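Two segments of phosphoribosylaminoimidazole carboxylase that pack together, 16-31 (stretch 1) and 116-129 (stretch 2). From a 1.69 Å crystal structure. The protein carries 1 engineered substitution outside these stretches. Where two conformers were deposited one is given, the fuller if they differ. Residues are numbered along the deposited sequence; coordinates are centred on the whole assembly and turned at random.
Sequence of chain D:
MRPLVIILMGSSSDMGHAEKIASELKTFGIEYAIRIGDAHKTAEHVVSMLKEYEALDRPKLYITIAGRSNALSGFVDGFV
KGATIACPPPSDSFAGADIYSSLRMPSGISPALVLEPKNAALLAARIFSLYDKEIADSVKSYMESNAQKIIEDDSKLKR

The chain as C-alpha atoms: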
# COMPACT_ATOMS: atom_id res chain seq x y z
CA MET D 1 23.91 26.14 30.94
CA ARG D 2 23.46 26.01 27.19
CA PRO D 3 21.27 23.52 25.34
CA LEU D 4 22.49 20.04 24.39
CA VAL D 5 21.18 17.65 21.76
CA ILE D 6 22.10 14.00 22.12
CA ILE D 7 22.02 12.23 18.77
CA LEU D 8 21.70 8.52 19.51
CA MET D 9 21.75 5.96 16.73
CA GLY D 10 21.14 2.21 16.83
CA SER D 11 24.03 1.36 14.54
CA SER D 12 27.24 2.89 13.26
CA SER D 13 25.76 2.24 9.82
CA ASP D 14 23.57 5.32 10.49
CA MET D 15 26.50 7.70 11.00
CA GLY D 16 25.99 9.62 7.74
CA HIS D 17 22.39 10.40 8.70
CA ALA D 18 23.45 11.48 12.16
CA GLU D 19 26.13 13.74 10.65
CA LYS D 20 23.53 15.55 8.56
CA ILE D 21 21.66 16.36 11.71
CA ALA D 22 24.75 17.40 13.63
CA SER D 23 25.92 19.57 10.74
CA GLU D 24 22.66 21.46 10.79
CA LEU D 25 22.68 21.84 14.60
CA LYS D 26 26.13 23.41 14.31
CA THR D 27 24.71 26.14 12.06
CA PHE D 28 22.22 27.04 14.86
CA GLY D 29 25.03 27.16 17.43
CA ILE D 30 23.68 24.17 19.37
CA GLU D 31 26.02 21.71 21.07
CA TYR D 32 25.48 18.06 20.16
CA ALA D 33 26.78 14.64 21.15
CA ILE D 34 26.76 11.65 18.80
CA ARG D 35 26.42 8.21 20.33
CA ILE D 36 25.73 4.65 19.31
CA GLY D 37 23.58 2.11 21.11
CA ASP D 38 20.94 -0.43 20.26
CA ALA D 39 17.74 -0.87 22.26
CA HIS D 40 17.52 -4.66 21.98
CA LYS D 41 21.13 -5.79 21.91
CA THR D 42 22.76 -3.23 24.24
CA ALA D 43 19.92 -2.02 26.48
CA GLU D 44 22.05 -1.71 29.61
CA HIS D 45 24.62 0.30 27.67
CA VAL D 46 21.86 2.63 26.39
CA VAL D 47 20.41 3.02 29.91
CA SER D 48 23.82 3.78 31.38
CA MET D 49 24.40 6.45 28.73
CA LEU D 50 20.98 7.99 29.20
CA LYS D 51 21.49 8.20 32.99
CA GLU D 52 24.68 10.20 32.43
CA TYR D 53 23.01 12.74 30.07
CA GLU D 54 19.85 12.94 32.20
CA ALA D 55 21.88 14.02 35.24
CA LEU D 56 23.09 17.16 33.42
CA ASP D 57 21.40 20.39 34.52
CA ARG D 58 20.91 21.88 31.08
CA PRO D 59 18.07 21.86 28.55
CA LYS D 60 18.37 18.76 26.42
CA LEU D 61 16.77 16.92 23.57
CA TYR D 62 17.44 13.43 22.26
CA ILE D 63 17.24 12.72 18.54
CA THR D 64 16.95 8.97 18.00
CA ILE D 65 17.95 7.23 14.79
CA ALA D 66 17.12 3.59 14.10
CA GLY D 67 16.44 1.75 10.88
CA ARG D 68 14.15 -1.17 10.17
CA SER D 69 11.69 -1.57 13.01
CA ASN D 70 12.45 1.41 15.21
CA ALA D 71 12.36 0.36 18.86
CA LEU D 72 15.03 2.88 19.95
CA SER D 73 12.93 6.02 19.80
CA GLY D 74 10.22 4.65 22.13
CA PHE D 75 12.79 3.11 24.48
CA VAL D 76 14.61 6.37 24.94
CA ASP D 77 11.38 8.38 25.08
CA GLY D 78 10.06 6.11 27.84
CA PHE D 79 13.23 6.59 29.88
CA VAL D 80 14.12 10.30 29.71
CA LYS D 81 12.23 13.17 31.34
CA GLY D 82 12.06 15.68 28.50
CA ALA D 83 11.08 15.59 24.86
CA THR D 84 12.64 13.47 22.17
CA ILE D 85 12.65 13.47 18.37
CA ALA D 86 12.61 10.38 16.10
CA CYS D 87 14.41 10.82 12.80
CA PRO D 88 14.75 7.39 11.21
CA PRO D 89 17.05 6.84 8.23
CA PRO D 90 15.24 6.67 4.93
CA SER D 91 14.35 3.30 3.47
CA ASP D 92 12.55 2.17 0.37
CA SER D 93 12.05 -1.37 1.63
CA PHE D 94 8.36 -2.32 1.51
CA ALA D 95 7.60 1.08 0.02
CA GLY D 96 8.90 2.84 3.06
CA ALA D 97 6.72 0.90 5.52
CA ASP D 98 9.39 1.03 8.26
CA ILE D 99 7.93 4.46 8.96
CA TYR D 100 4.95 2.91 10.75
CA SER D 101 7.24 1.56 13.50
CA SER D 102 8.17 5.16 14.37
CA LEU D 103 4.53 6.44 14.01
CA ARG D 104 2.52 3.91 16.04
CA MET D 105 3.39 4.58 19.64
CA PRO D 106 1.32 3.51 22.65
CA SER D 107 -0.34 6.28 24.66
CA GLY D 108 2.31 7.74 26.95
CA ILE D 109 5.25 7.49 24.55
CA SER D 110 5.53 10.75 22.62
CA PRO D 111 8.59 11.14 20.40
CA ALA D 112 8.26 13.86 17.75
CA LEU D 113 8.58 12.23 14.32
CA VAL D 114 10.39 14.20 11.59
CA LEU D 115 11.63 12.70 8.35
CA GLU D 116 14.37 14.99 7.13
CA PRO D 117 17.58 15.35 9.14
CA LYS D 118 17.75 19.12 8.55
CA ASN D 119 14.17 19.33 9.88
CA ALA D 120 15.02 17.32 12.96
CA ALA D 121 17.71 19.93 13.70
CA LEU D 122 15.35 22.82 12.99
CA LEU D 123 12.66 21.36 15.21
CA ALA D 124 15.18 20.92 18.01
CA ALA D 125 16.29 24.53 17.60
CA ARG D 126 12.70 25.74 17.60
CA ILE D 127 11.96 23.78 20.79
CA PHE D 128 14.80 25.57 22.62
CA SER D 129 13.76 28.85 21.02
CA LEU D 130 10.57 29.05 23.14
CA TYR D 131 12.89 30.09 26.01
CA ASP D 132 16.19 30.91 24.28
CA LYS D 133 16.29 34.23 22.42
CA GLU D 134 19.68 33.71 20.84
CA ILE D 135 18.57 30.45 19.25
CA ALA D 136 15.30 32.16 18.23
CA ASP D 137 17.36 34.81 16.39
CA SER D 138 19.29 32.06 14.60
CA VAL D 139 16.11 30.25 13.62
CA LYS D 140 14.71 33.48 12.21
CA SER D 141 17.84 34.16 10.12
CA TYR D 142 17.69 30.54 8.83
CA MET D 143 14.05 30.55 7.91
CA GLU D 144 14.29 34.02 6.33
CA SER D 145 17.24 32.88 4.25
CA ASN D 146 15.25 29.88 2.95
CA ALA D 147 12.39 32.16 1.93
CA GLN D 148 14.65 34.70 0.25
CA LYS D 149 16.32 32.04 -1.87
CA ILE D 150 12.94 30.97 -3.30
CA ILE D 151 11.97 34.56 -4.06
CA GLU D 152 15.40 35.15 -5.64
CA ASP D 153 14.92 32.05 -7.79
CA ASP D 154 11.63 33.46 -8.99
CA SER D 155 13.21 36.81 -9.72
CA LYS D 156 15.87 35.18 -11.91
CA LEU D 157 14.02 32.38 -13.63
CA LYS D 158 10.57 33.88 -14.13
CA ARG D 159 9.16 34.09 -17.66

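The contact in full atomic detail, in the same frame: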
# COMPACT_ATOMS: atom_id res chain seq x y z
N GLY D 16 26.17 8.56 8.73
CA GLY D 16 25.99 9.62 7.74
C GLY D 16 24.74 10.45 7.98
O GLY D 16 24.74 11.67 7.83
N HIS D 17 23.66 9.77 8.36
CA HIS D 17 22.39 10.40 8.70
C HIS D 17 22.53 11.27 9.94
O HIS D 17 22.13 12.42 9.96
CB HIS D 17 21.35 9.29 8.89
CG HIS D 17 19.95 9.77 9.06
ND1 HIS D 17 19.19 10.20 8.00
CD2 HIS D 17 19.16 9.84 10.15
CE1 HIS D 17 17.98 10.53 8.44
NE2 HIS D 17 17.94 10.31 9.75
N ALA D 18 23.18 10.72 10.94
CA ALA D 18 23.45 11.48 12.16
C ALA D 18 24.29 12.73 11.86
O ALA D 18 24.07 13.79 12.45
CB ALA D 18 24.15 10.61 13.18
N GLU D 19 25.27 12.61 10.97
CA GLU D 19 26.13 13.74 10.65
C GLU D 19 25.36 14.87 9.98
O GLU D 19 25.67 16.05 10.18
CB GLU D 19 27.29 13.29 9.74
CG GLU D 19 28.34 12.47 10.49
CD GLU D 19 29.40 11.86 9.58
OE1 GLU D 19 29.11 11.54 8.40
OE2 GLU D 19 30.54 11.70 10.05
N LYS D 20 24.36 14.52 9.18
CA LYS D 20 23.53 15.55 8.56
C LYS D 20 22.81 16.35 9.60
O LYS D 20 22.66 17.56 9.47
CB LYS D 20 22.52 14.95 7.60
CG LYS D 20 23.15 14.53 6.29
CD LYS D 20 22.13 13.93 5.38
CE LYS D 20 22.71 13.73 4.02
NZ LYS D 20 21.61 13.71 3.06
N ILE D 21 22.34 15.67 10.64
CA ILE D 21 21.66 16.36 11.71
C ILE D 21 22.63 17.23 12.48
O ILE D 21 22.34 18.38 12.79
CB ILE D 21 20.97 15.37 12.68
CG1 ILE D 21 19.96 14.54 11.91
CG2 ILE D 21 20.29 16.12 13.84
CD1 ILE D 21 19.39 13.35 12.70
N ALA D 22 23.79 16.68 12.80
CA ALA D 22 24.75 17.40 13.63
C ALA D 22 25.22 18.64 12.88
O ALA D 22 25.33 19.72 13.45
CB ALA D 22 25.92 16.51 14.00
N SER D 23 25.47 18.47 11.59
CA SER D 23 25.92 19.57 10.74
C SER D 23 24.94 20.73 10.82
O SER D 23 25.32 21.89 10.92
CB SER D 23 26.08 19.12 9.29
OG SER D 23 27.20 18.28 9.16
N GLU D 24 23.66 20.41 10.77
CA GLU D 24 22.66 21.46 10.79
C GLU D 24 22.58 22.09 12.19
O GLU D 24 22.44 23.31 12.31
CB GLU D 24 21.29 20.92 10.33
CG GLU D 24 20.39 21.98 9.75
CD GLU D 24 20.87 22.47 8.39
OE1 GLU D 24 21.90 21.97 7.90
OE2 GLU D 24 20.19 23.33 7.80
N LEU D 25 22.69 21.28 13.24
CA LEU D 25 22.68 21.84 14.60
C LEU D 25 23.85 22.82 14.81
O LEU D 25 23.74 23.82 15.51
CB LEU D 25 22.74 20.74 15.66
CG LEU D 25 21.50 19.87 15.80
CD1 LEU D 25 21.84 18.66 16.68
CD2 LEU D 25 20.35 20.65 16.37
N LYS D 26 24.98 22.55 14.16
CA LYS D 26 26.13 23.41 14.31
C LYS D 26 25.85 24.80 13.74
O LYS D 26 26.32 25.79 14.28
CB LYS D 26 27.35 22.79 13.62
CG LYS D 26 28.64 23.48 13.98
CD LYS D 26 29.83 22.62 13.62
CE LYS D 26 31.10 23.18 14.20
NZ LYS D 26 32.27 22.30 13.92
N THR D 27 25.06 24.86 12.67
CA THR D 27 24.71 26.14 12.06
C THR D 27 23.84 26.98 13.01
O THR D 27 23.92 28.21 12.98
CB THR D 27 23.95 25.97 10.73
OG1 THR D 27 22.66 25.42 10.96
CG2 THR D 27 24.70 25.05 9.79
N PHE D 28 23.04 26.33 13.86
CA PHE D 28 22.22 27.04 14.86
C PHE D 28 22.97 27.36 16.16
O PHE D 28 22.42 28.02 17.05
CB PHE D 28 20.98 26.22 15.23
CG PHE D 28 20.03 26.00 14.08
CD1 PHE D 28 19.37 27.06 13.51
CD2 PHE D 28 19.76 24.72 13.60
CE1 PHE D 28 18.49 26.86 12.46
CE2 PHE D 28 18.88 24.51 12.56
CZ PHE D 28 18.25 25.58 11.98
N GLY D 29 24.21 26.89 16.26
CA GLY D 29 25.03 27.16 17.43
C GLY D 29 24.67 26.29 18.64
O GLY D 29 24.85 26.67 19.80
N ILE D 30 24.17 25.09 18.35
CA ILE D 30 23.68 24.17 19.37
C ILE D 30 24.64 23.00 19.55
O ILE D 30 24.96 22.28 18.59
CB ILE D 30 22.27 23.63 19.01
CG1 ILE D 30 21.25 24.78 19.03
CG2 ILE D 30 21.84 22.53 19.97
CD1 ILE D 30 19.94 24.47 18.35
N GLU D 31 25.12 22.82 20.78
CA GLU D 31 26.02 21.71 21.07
C GLU D 31 25.29 20.39 20.89
O GLU D 31 24.13 20.25 21.31
CB GLU D 31 26.58 21.79 22.50
CG GLU D 31 27.64 20.71 22.79
CD GLU D 31 28.26 20.78 24.18
OE1 GLU D 31 27.98 21.74 24.94
OE2 GLU D 31 29.03 19.87 24.50
N GLU D 116 13.12 14.49 7.66
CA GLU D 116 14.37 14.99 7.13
C GLU D 116 15.33 15.39 8.24
O GLU D 116 14.95 16.13 9.15
CB GLU D 116 14.12 16.18 6.24
CG GLU D 116 13.37 15.92 4.93
CD GLU D 116 14.20 15.20 3.91
OE1 GLU D 116 15.44 15.27 4.00
OE2 GLU D 116 13.61 14.56 3.01
N PRO D 117 16.58 14.99 8.13
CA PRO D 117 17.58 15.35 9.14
C PRO D 117 17.72 16.86 9.37
O PRO D 117 17.85 17.27 10.53
CB PRO D 117 18.88 14.76 8.58
CG PRO D 117 18.58 14.24 7.24
CD PRO D 117 17.12 14.05 7.12
N LYS D 118 17.66 17.68 8.33
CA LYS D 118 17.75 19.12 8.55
C LYS D 118 16.55 19.60 9.36
O LYS D 118 16.67 20.57 10.12
CB LYS D 118 17.84 19.89 7.23
CG LYS D 118 19.18 19.73 6.53
CD LYS D 118 19.25 20.64 5.32
CE LYS D 118 20.51 20.41 4.53
NZ LYS D 118 20.56 21.28 3.32
N ASN D 119 15.39 18.95 9.17
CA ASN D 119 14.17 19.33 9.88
C ASN D 119 14.21 18.84 11.30
O ASN D 119 13.64 19.47 12.16
CB ASN D 119 12.91 18.83 9.15
CG ASN D 119 12.58 19.69 7.94
OD1 ASN D 119 13.03 20.83 7.86
ND2 ASN D 119 11.83 19.16 6.98
N ALA D 120 14.90 17.74 11.57
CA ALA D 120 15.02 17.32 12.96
C ALA D 120 15.85 18.37 13.73
O ALA D 120 15.55 18.74 14.87
CB ALA D 120 15.64 15.93 13.07
N ALA D 121 16.89 18.87 13.09
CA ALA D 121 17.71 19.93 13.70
C ALA D 121 16.93 21.22 13.89
O ALA D 121 17.02 21.86 14.94
CB ALA D 121 18.93 20.20 12.86
N LEU D 122 16.15 21.60 12.89
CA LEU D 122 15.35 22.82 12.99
C LEU D 122 14.30 22.71 14.07
O LEU D 122 14.10 23.66 14.84
CB LEU D 122 14.69 23.13 11.63
CG LEU D 122 13.83 24.39 11.54
CD1 LEU D 122 14.61 25.65 11.83
CD2 LEU D 122 13.16 24.46 10.17
N LEU D 123 13.65 21.55 14.16
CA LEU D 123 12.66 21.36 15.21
C LEU D 123 13.33 21.47 16.56
O LEU D 123 12.80 22.10 17.47
CB LEU D 123 11.95 20.01 15.10
CG LEU D 123 11.06 19.60 16.30
CD1 LEU D 123 9.91 20.55 16.49
CD2 LEU D 123 10.54 18.19 16.12
N ALA D 124 14.48 20.83 16.72
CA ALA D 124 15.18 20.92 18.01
C ALA D 124 15.46 22.40 18.33
O ALA D 124 15.24 22.86 19.47
CB ALA D 124 16.46 20.14 17.99
N ALA D 125 15.98 23.13 17.36
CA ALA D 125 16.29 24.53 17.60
C ALA D 125 15.04 25.30 17.99
O ALA D 125 15.06 26.14 18.89
CB ALA D 125 16.96 25.15 16.34
N ARG D 126 13.93 25.00 17.32
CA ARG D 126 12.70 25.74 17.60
C ARG D 126 12.08 25.37 18.94
O ARG D 126 11.39 26.19 19.55
CB ARG D 126 11.71 25.56 16.44
CG ARG D 126 12.27 26.24 15.20
CD ARG D 126 11.47 25.95 13.95
NE ARG D 126 10.22 26.67 13.94
CZ ARG D 126 9.30 26.51 13.00
NH1 ARG D 126 9.50 25.65 12.02
NH2 ARG D 126 8.16 27.20 13.07
N ILE D 127 12.37 24.16 19.43
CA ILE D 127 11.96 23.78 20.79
C ILE D 127 12.72 24.61 21.82
O ILE D 127 12.09 25.21 22.71
CB ILE D 127 12.17 22.27 21.03
CG1 ILE D 127 11.01 21.51 20.38
CG2 ILE D 127 12.21 21.97 22.53
CD1 ILE D 127 11.27 20.08 20.14
N PHE D 128 14.04 24.74 21.68
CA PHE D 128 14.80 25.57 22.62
C PHE D 128 14.41 27.03 22.49
O PHE D 128 14.45 27.78 23.48
CB PHE D 128 16.32 25.44 22.43
CG PHE D 128 16.85 24.04 22.63
CD1 PHE D 128 16.68 23.37 23.85
CD2 PHE D 128 17.56 23.41 21.63
CE1 PHE D 128 17.21 22.09 24.03
CE2 PHE D 128 18.08 22.14 21.81
CZ PHE D 128 17.90 21.47 23.01
N SER D 129 14.00 27.44 21.29
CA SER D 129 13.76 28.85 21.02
C SER D 129 12.57 29.42 21.78
O SER D 129 12.45 30.63 21.87
CB SER D 129 13.54 29.08 19.52
OG SER D 129 12.18 28.81 19.18
O HOH W 1 20.68 24.02 5.19

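Two helices far apart in sequence pack side by side in a mainly apolar contact, with mostly proline and alanine on the facing side of the second helix and no direct hydrogen bond between them. The axes of helix 16-27 and helix 117-129 run in the same general direction at 41° to each other and approach to 7.9 Å; 620 Å² is buried, both sides summed. The backbones are nearest at the start of the second helix, where the CA atoms of Ile21 and Pro117 lie 4.9 Å apart; Leu25 CA and Ala121 CA are 5.4 Å apart, and Phe28 CA and Ala125 CA 7.0 Å, so the chains diverge along the register.

Pro117, the first residue of its helix, gives up more area to the other stretch than any other residue here. Its CB lies 3.5 Å from Ile21 CG1 and 3.8 Å from Lys20 CB, while its CD meets His17 CE1 at 3.9 Å. One turn on, the methyl of Ala121 points toward the first helix and fits among several neighbours: its CB is 3.5 Å from Glu24 CB, 3.8 Å from Leu25 CD2 and 3.9 Å from the backbone atom Ile21 O. Leu25 CD2 also reaches Ala124 CB, at 4.2 Å.

Phe28 fills the wider part of the contact. Ala125 CB sits over one face of its ring, 4.0 Å from the centroid of the Phe28 ring and 16° off the normal, a CH-pi contact. The tip of the ring reaches Leu122, with Phe28 CZ 3.6 Å from Leu122 CD1. Just after Phe28 comes Gly29, which has no side chain and makes no contact with the second stretch; its positive phi (78°) belongs to a Schellman motif, in which Ile30 N bonds to Leu25 O (3.1 Å) and Gly29 N to Lys26 O (3.1 Å). After that turn Ile30 points back toward the second helix, its CD1 3.7 Å from Ala125 CB and 4.2 Å from Phe128 CD2, at the edge of the Phe128 ring.

The polar part lies at the exposed margin. Glu24 and Lys118 touch through Glu24 CD and Lys118 CG at 3.7 Å, a contact with the aliphatic part of the lysine. Their charged ends are linked by water 1, which donates to Glu24 OE2 (2.7 Å from the water O) and accepts a weak bond from Lys118 NZ (3.3 Å from the water O).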